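PDB 4O1S: V-type ATP synthase alpha chain from Thermoplasma volcanium, which is the intein from a V-ATPase A subunit, a compact, mostly beta intein splicing domain of the Hint type. Local coordinates for residues G116-A121 and F131-S136; E43-L48 and S67-K72. All coordinates share one frame; numbering follows the deposited sequence. Where two conformers were deposited one is given.

Contact 1: residues G116-A121 and F131-S136; sequences GDMIAA and FDRVKS
I119 and D132 face each other as an antiparallel hydrogen-bonded pair between strands 118-121 and 131-136, with I119 N reaching D132 O at 2.7 Å and D132 N reaching I119 O at 2.9 Å. Their face of this beta hairpin, shared with V134, is the buried, closed-in one. I119 has CG1 between the backbone N and the carbonyl carbon (chi1 65°), leaving CG2 beside the N, where it meets V134 CG1 at 3.8 Å. The two branched side chains cross at about a right angle. D132, although buried, is well provided for: R87 forms a salt bridge with its carboxylate, which T83 and G85 N also hydrogen-bond. On the other face A120 is limited to a CB, and F131 CE1 comes within 3.6 Å of it. From there this face opens toward solvent, where M118 lays its flexible chain beside F131 and the aliphatic part of exposed R133. G116, in the loop before the strand, has a positive phi (100°) at which a CB would press on the preceding carbonyl O; G116 N bonds V134 O at 2.9 Å, and V134 N bonds D117 O. The chemistry implies a hairpin registered by its backbone, with a compensated, probably ionised aspartate on the face it shares with I119.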
ATOM      1  N   GLY A 116     -17.500   9.255   3.026  1.00 34.94           N
ATOM      2  CA  GLY A 116     -18.166   8.973   4.280  1.00 37.38           C
ATOM      3  C   GLY A 116     -17.579   7.767   4.988  1.00 33.93           C
ATOM      4  O   GLY A 116     -17.482   7.765   6.217  1.00 32.22           O
ATOM      5  N   ASP A 117     -17.172   6.757   4.218  1.00 30.37           N
ATOM      6  CA  ASP A 117     -16.518   5.566   4.768  1.00 31.99           C
ATOM      7  C   ASP A 117     -15.325   5.841   5.700  1.00 33.25           C
ATOM      8  O   ASP A 117     -14.527   6.746   5.461  1.00 37.94           O
ATOM      9  CB  ASP A 117     -16.103   4.610   3.641  1.00 32.63           C
ATOM     10  CG  ASP A 117     -17.304   3.976   2.953  1.00 35.55           C
ATOM     11  OD1 ASP A 117     -18.432   4.181   3.468  1.00 37.28           O
ATOM     12  OD2 ASP A 117     -17.126   3.268   1.925  1.00 31.80           O
ATOM     13  N   MET A 118     -15.215   5.051   6.770  1.00 32.81           N
ATOM     14  CA  MET A 118     -14.113   5.193   7.727  1.00 25.63           C
ATOM     15  C   MET A 118     -13.039   4.158   7.455  1.00 31.60           C
ATOM     16  O   MET A 118     -13.260   2.951   7.637  1.00 43.02           O
ATOM     17  CB  MET A 118     -14.621   5.078   9.168  1.00 20.31           C
ATOM     18  CG  MET A 118     -15.519   6.232   9.541  1.00 28.49           C
ATOM     19  SD  MET A 118     -16.333   6.054  11.127  1.00 49.00           S
ATOM     20  CE  MET A 118     -15.131   6.838  12.184  1.00 82.94           C
ATOM     21  N   ILE A 119     -11.877   4.612   6.997  1.00 28.46           N
ATOM     22  CA  ILE A 119     -10.866   3.646   6.622  1.00 30.35           C
ATOM     23  C   ILE A 119      -9.793   3.523   7.679  1.00 28.52           C
ATOM     24  O   ILE A 119      -9.551   4.451   8.441  1.00 25.40           O
ATOM     25  CB  ILE A 119     -10.275   3.902   5.219  1.00 27.26           C
ATOM     26  CG1 ILE A 119      -9.502   5.211   5.164  1.00 20.37           C
ATOM     27  CG2 ILE A 119     -11.377   3.912   4.177  1.00 21.17           C
ATOM     28  CD1 ILE A 119      -8.768   5.367   3.821  1.00 15.65           C
ATOM     29  N   ALA A 120      -9.185   2.348   7.722  1.00 27.47           N
ATOM     30  CA  ALA A 120      -8.185   2.008   8.716  1.00 27.58           C
ATOM     31  C   ALA A 120      -6.851   2.716   8.455  1.00 34.24           C
ATOM     32  O   ALA A 120      -6.289   2.654   7.356  1.00 37.26           O
ATOM     33  CB  ALA A 120      -7.995   0.492   8.755  1.00 23.22           C
ATOM     34  N   ALA A 121      -6.365   3.392   9.486  1.00 28.63           N
ATOM     35  CA  ALA A 121      -5.088   4.056   9.452  1.00 22.25           C
ATOM     36  C   ALA A 121      -4.383   3.699  10.747  1.00 28.72           C
ATOM     37  O   ALA A 121      -5.001   3.166  11.659  1.00 36.40           O
ATOM     38  CB  ALA A 121      -5.287   5.538   9.370  1.00 12.22           C
ATOM     39  N   PHE A 131      -9.746   5.102  12.562  1.00 24.03           N
ATOM     40  CA  PHE A 131     -10.566   5.043  11.367  1.00 28.18           C
ATOM     41  C   PHE A 131     -11.022   6.412  10.956  1.00 36.48           C
ATOM     42  O   PHE A 131     -11.740   7.104  11.676  1.00 44.00           O
ATOM     43  CB  PHE A 131     -11.738   4.112  11.544  1.00 27.46           C
ATOM     44  CG  PHE A 131     -11.321   2.725  11.808  1.00 35.62           C
ATOM     45  CD1 PHE A 131     -11.218   1.821  10.768  1.00 38.10           C
ATOM     46  CD2 PHE A 131     -10.976   2.329  13.100  1.00 35.29           C
ATOM     47  CE1 PHE A 131     -10.806   0.526  11.014  1.00 42.66           C
ATOM     48  CE2 PHE A 131     -10.560   1.030  13.362  1.00 33.79           C
ATOM     49  CZ  PHE A 131     -10.474   0.129  12.320  1.00 39.22           C
ATOM     50  N   ASP A 132     -10.597   6.776   9.762  1.00 34.58           N
ATOM     51  CA  ASP A 132     -10.702   8.129   9.276  1.00 33.76           C
ATOM     52  C   ASP A 132     -11.751   8.176   8.161  1.00 30.38           C
ATOM     53  O   ASP A 132     -11.753   7.327   7.257  1.00 27.21           O
ATOM     54  CB  ASP A 132      -9.325   8.557   8.765  1.00 33.10           C
ATOM     55  CG  ASP A 132      -9.168  10.037   8.721  1.00 36.76           C
ATOM     56  OD1 ASP A 132     -10.203  10.726   8.948  1.00 42.01           O
ATOM     57  OD2 ASP A 132      -8.018  10.485   8.455  1.00 30.13           O
ATOM     58  N   ARG A 133     -12.656   9.144   8.240  1.00 34.21           N
ATOM     59  CA  ARG A 133     -13.697   9.276   7.227  1.00 35.08           C
ATOM     60  C   ARG A 133     -13.055   9.722   5.921  1.00 36.58           C
ATOM     61  O   ARG A 133     -12.231  10.649   5.910  1.00 31.26           O
ATOM     62  CB  ARG A 133     -14.760  10.291   7.659  1.00 36.00           C
ATOM     63  CG  ARG A 133     -15.538   9.800   8.863  0.54 38.44           C
ATOM     64  CD  ARG A 133     -16.707  10.688   9.242  0.54 39.93           C
ATOM     65  NE  ARG A 133     -17.663   9.920  10.036  0.54 39.85           N
ATOM     66  CZ  ARG A 133     -18.657   9.215   9.508  0.54 33.06           C
ATOM     67  NH1 ARG A 133     -18.831   9.213   8.192  0.54 34.68           N
ATOM     68  NH2 ARG A 133     -19.483   8.524  10.286  0.54 21.14           N
ATOM     69  N   VAL A 134     -13.401   9.057   4.819  1.00 33.91           N
ATOM     70  CA  VAL A 134     -12.950   9.579   3.549  1.00 30.90           C
ATOM     71  C   VAL A 134     -13.789  10.795   3.154  1.00 29.76           C
ATOM     72  O   VAL A 134     -15.034  10.772   3.195  1.00 26.88           O
ATOM     73  CB  VAL A 134     -12.787   8.520   2.425  1.00 27.39           C
ATOM     74  CG1 VAL A 134     -12.960   7.120   2.959  1.00 30.93           C
ATOM     75  CG2 VAL A 134     -13.684   8.812   1.224  1.00 21.63           C
ATOM     76  N   LYS A 135     -13.048  11.859   2.841  1.00 20.59           N
ATOM     77  CA  LYS A 135     -13.546  13.164   2.468  1.00 25.46           C
ATOM     78  C   LYS A 135     -13.793  13.168   0.967  1.00 34.23           C
ATOM     79  O   LYS A 135     -14.766  13.749   0.473  1.00 30.91           O
ATOM     80  CB  LYS A 135     -12.451  14.176   2.798  1.00 27.38           C
ATOM     81  CG  LYS A 135     -12.723  15.628   2.480  1.00 33.85           C
ATOM     82  CD  LYS A 135     -11.412  16.416   2.639  1.00 45.16           C
ATOM     83  CE  LYS A 135     -11.636  17.922   2.551  1.00 57.11           C
ATOM     84  NZ  LYS A 135     -10.338  18.663   2.583  1.00 60.46           N
ATOM     85  N   SER A 136     -12.888  12.531   0.232  1.00 35.81           N
ATOM     86  CA  SER A 136     -12.993  12.561  -1.212  1.00 39.27           C
ATOM     87  C   SER A 136     -12.334  11.378  -1.896  1.00 33.68           C
ATOM     88  O   SER A 136     -11.343  10.839  -1.419  1.00 34.44           O
ATOM     89  CB  SER A 136     -12.369  13.832  -1.753  1.00 39.12           C
ATOM     90  OG  SER A 136     -11.199  13.473  -2.445  1.00 44.60           O
TER

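Contact 2: residues E43-L48 and S67-K72; sequences EEIIHL and SRLLYK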
ATOM      1  N   GLU A  43       4.626  -6.263 -16.960  1.00 45.55           N
ATOM      2  CA  GLU A  43       4.874  -6.464 -15.549  1.00 43.37           C
ATOM      3  C   GLU A  43       6.329  -6.782 -15.289  1.00 41.25           C
ATOM      4  O   GLU A  43       7.032  -7.313 -16.147  1.00 34.57           O
ATOM      5  CB  GLU A  43       4.033  -7.597 -15.023  1.00 48.93           C
ATOM      6  CG  GLU A  43       2.577  -7.373 -15.184  1.00 66.84           C
ATOM      7  CD  GLU A  43       1.788  -8.564 -14.713  1.00 83.56           C
ATOM      8  OE1 GLU A  43       2.217  -9.701 -15.000  1.00 87.65           O
ATOM      9  OE2 GLU A  43       0.752  -8.370 -14.045  1.00 91.85           O
ATOM     10  N   GLU A  44       6.774  -6.462 -14.082  1.00 37.43           N
ATOM     11  CA  GLU A  44       8.144  -6.727 -13.695  1.00 29.78           C
ATOM     12  C   GLU A  44       8.252  -6.987 -12.199  1.00 32.86           C
ATOM     13  O   GLU A  44       7.543  -6.365 -11.377  1.00 31.34           O
ATOM     14  CB  GLU A  44       9.041  -5.566 -14.081  1.00 22.98           C
ATOM     15  CG  GLU A  44      10.498  -5.914 -13.960  1.00 28.91           C
ATOM     16  CD  GLU A  44      11.399  -4.768 -14.378  1.00 35.65           C
ATOM     17  OE1 GLU A  44      11.565  -3.804 -13.586  1.00 32.33           O
ATOM     18  OE2 GLU A  44      11.939  -4.840 -15.507  1.00 33.12           O
ATOM     19  N   ILE A  45       9.146  -7.906 -11.848  1.00 30.74           N
ATOM     20  CA  ILE A  45       9.341  -8.282 -10.454  1.00 37.32           C
ATOM     21  C   ILE A  45      10.815  -8.267 -10.037  1.00 37.41           C
ATOM     22  O   ILE A  45      11.715  -8.671 -10.801  1.00 40.42           O
ATOM     23  CB  ILE A  45       8.722  -9.658 -10.174  1.00 42.23           C
ATOM     24  CG1 ILE A  45       7.207  -9.574 -10.302  1.00 48.36           C
ATOM     25  CG2 ILE A  45       9.066 -10.138  -8.785  1.00 44.07           C
ATOM     26  CD1 ILE A  45       6.557 -10.892 -10.670  1.00 51.85           C
ATOM     27  N   ILE A  46      11.066  -7.781  -8.827  1.00 25.69           N
ATOM     28  CA  ILE A  46      12.397  -7.887  -8.297  1.00 28.57           C
ATOM     29  C   ILE A  46      12.339  -8.803  -7.105  1.00 29.65           C
ATOM     30  O   ILE A  46      11.513  -8.642  -6.195  1.00 30.39           O
ATOM     31  CB  ILE A  46      13.000  -6.540  -7.864  1.00 26.14           C
ATOM     32  CG1 ILE A  46      12.747  -5.444  -8.898  1.00 16.68           C
ATOM     33  CG2 ILE A  46      14.500  -6.705  -7.583  1.00 21.14           C
ATOM     34  CD1 ILE A  46      13.094  -4.072  -8.341  1.00 18.42           C
ATOM     35  N   HIS A  47      13.223  -9.780  -7.124  1.00 20.48           N
ATOM     36  CA  HIS A  47      13.369 -10.644  -5.986  1.00 24.61           C
ATOM     37  C   HIS A  47      14.580 -10.160  -5.175  1.00 24.75           C
ATOM     38  O   HIS A  47      15.700 -10.062  -5.677  1.00 32.22           O
ATOM     39  CB  HIS A  47      13.485 -12.100  -6.455  1.00 35.23           C
ATOM     40  CG  HIS A  47      13.541 -13.094  -5.341  1.00 42.96           C
ATOM     41  ND1 HIS A  47      12.985 -12.856  -4.103  1.00 42.94           N
ATOM     42  CD2 HIS A  47      14.121 -14.318  -5.266  1.00 43.60           C
ATOM     43  CE1 HIS A  47      13.201 -13.899  -3.321  1.00 46.92           C
ATOM     44  NE2 HIS A  47      13.888 -14.799  -4.004  1.00 44.64           N
ATOM     45  N   LEU A  48      14.335  -9.830  -3.923  1.00 18.92           N
ATOM     46  CA  LEU A  48      15.334  -9.181  -3.100  1.00 32.35           C
ATOM     47  C   LEU A  48      16.224 -10.186  -2.383  1.00 37.25           C
ATOM     48  O   LEU A  48      15.730 -10.997  -1.598  1.00 35.30           O
ATOM     49  CB  LEU A  48      14.634  -8.293  -2.053  1.00 31.20           C
ATOM     50  CG  LEU A  48      14.261  -6.854  -2.426  1.00 23.35           C
ATOM     51  CD1 LEU A  48      14.213  -6.624  -3.928  1.00 14.95           C
ATOM     52  CD2 LEU A  48      12.953  -6.531  -1.802  1.00 15.51           C
ATOM     53  N   SER A  67       9.861  -7.976   3.434  1.00 49.25           N
ATOM     54  CA  SER A  67       9.358  -8.089   2.071  1.00 42.59           C
ATOM     55  C   SER A  67      10.440  -8.564   1.106  1.00 42.69           C
ATOM     56  O   SER A  67      11.552  -8.019   1.102  1.00 44.11           O
ATOM     57  CB  SER A  67       8.847  -6.745   1.617  1.00 43.49           C
ATOM     58  OG  SER A  67       7.858  -6.937   0.631  1.00 47.36           O
ATOM     59  N   ARG A  68      10.111  -9.569   0.288  1.00 35.69           N
ATOM     60  CA  ARG A  68      11.113 -10.216  -0.572  1.00 33.67           C
ATOM     61  C   ARG A  68      10.917  -9.994  -2.064  1.00 35.55           C
ATOM     62  O   ARG A  68      11.842 -10.189  -2.845  1.00 38.61           O
ATOM     63  CB  ARG A  68      11.258 -11.711  -0.230  1.00 35.85           C
ATOM     64  CG  ARG A  68      11.796 -11.888   1.196  1.00 56.78           C
ATOM     65  CD  ARG A  68      12.330 -13.280   1.548  1.00 76.31           C
ATOM     66  NE  ARG A  68      11.347 -14.358   1.409  1.00 94.39           N
ATOM     67  CZ  ARG A  68      10.519 -14.764   2.373  1.00105.29           C
ATOM     68  NH1 ARG A  68      10.530 -14.171   3.563  1.00108.41           N
ATOM     69  NH2 ARG A  68       9.670 -15.762   2.144  1.00106.96           N
ATOM     70  N   LEU A  69       9.715  -9.575  -2.452  1.00 42.00           N
ATOM     71  CA  LEU A  69       9.412  -9.250  -3.846  1.00 38.38           C
ATOM     72  C   LEU A  69       8.868  -7.840  -3.986  1.00 36.10           C
ATOM     73  O   LEU A  69       8.067  -7.396  -3.161  1.00 34.44           O
ATOM     74  CB  LEU A  69       8.370 -10.197  -4.412  1.00 37.20           C
ATOM     75  CG  LEU A  69       8.764 -11.647  -4.606  1.00 44.94           C
ATOM     76  CD1 LEU A  69       7.779 -12.267  -5.547  1.00 45.65           C
ATOM     77  CD2 LEU A  69      10.151 -11.748  -5.170  1.00 47.27           C
ATOM     78  N   LEU A  70       9.297  -7.150  -5.040  1.00 26.57           N
ATOM     79  CA  LEU A  70       8.698  -5.883  -5.411  1.00 24.86           C
ATOM     80  C   LEU A  70       8.151  -6.077  -6.800  1.00 29.22           C
ATOM     81  O   LEU A  70       8.695  -6.859  -7.583  1.00 19.86           O
ATOM     82  CB  LEU A  70       9.728  -4.753  -5.452  1.00 27.34           C
ATOM     83  CG  LEU A  70      10.555  -4.504  -4.199  1.00 31.62           C
ATOM     84  CD1 LEU A  70      11.486  -3.336  -4.434  1.00 34.00           C
ATOM     85  CD2 LEU A  70       9.662  -4.268  -3.000  1.00 29.98           C
ATOM     86  N   TYR A  71       7.083  -5.342  -7.094  1.00 36.30           N
ATOM     87  CA  TYR A  71       6.403  -5.412  -8.370  1.00 37.32           C
ATOM     88  C   TYR A  71       6.228  -4.014  -8.956  1.00 36.57           C
ATOM     89  O   TYR A  71       6.010  -3.022  -8.236  1.00 27.87           O
ATOM     90  CB  TYR A  71       5.045  -6.113  -8.196  1.00 40.84           C
ATOM     91  CG  TYR A  71       4.051  -5.896  -9.332  1.00 53.50           C
ATOM     92  CD1 TYR A  71       4.128  -6.639 -10.508  1.00 60.00           C
ATOM     93  CD2 TYR A  71       3.020  -4.961  -9.220  1.00 52.85           C
ATOM     94  CE1 TYR A  71       3.213  -6.447 -11.543  1.00 59.24           C
ATOM     95  CE2 TYR A  71       2.103  -4.764 -10.254  1.00 47.90           C
ATOM     96  CZ  TYR A  71       2.208  -5.509 -11.404  1.00 54.17           C
ATOM     97  OH  TYR A  71       1.303  -5.321 -12.419  1.00 60.72           O
ATOM     98  N   LYS A  72       6.348  -3.938 -10.277  1.00 36.61           N
ATOM     99  CA  LYS A  72       6.034  -2.722 -11.004  1.00 27.80           C
ATOM    100  C   LYS A  72       5.232  -3.089 -12.230  1.00 37.23           C
ATOM    101  O   LYS A  72       5.640  -3.947 -13.015  1.00 50.17           O
ATOM    102  CB  LYS A  72       7.309  -1.996 -11.413  1.00 25.07           C
ATOM    103  CG  LYS A  72       7.069  -0.813 -12.322  1.00 25.96           C
ATOM    104  CD  LYS A  72       8.361  -0.126 -12.736  1.00 28.41           C
ATOM    105  CE  LYS A  72       8.198   0.543 -14.089  1.00 42.29           C
ATOM    106  NZ  LYS A  72       9.407   1.348 -14.391  1.00 57.20           N
TER
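I45 lies opposite Y71, and I46 opposite L70, in an antiparallel beta hairpin of the Hint-type intein fold; strand segments 43-48 and 67-72 run at 159°. Backbone hydrogen bonds set the register. E44 and K72 exchange one pair, and I46 and L70 another, with I46 N 2.8 Å from L70 O. Apolar contacts occupy both faces, and beta-branched I45 and I46 suit the extended strand. Buried L48 and L70 cross at about a right angle, L48 CD2 4.0 Å from L70 CG, while I46 and L70 give apolar surface to Y26 of helix 22-31. On the more open face, I45 CG2 meets L69 CD1 at 4.1 Å, and L69 CD2 approaches H47 CB at 3.6 Å. Polar and aromatic groups make a third kind of contact. E43 CG lies in the plane of the Y71 ring at its edge, 3.8 Å from Y71 CE1, and the carboxylate is turned 88° to the ring. E44 OE1 forms a salt bridge with R30 and a hydrogen bond with the Y26 hydroxyl. H47 has CG anti to the backbone N (chi1 -176°), and its ring lies edge-on to R68 O. That oxygen accepts two bonds, from L48 N at 2.7 Å and from H47 ND1 at 3.2 Å, the imidazole donor standing above the carbonyl plane.

Contact 2 comes first in the chain and closes before contact 1 opens. Each joins the two strands of a beta hairpin: 43-58 with 61-75 in a five-stranded antiparallel sheet, and 118-122 with 129-141 in a four-stranded one. Their centres lie about 30 Å apart on opposite sides of the chain's centre, and nearest atoms remain about 18 Å apart, so neither touches the other. The two sheets are nevertheless interlaced. Strand 77-83, following 61-75, pairs with 129-141, whereas strand 143-149, following 129-141, returns to pair with 61-75. The contacts therefore build distant flanks of one intein splicing domain, tied together because strands 77-83 and 143-149 each cross over to pair in the other hairpin's sheet.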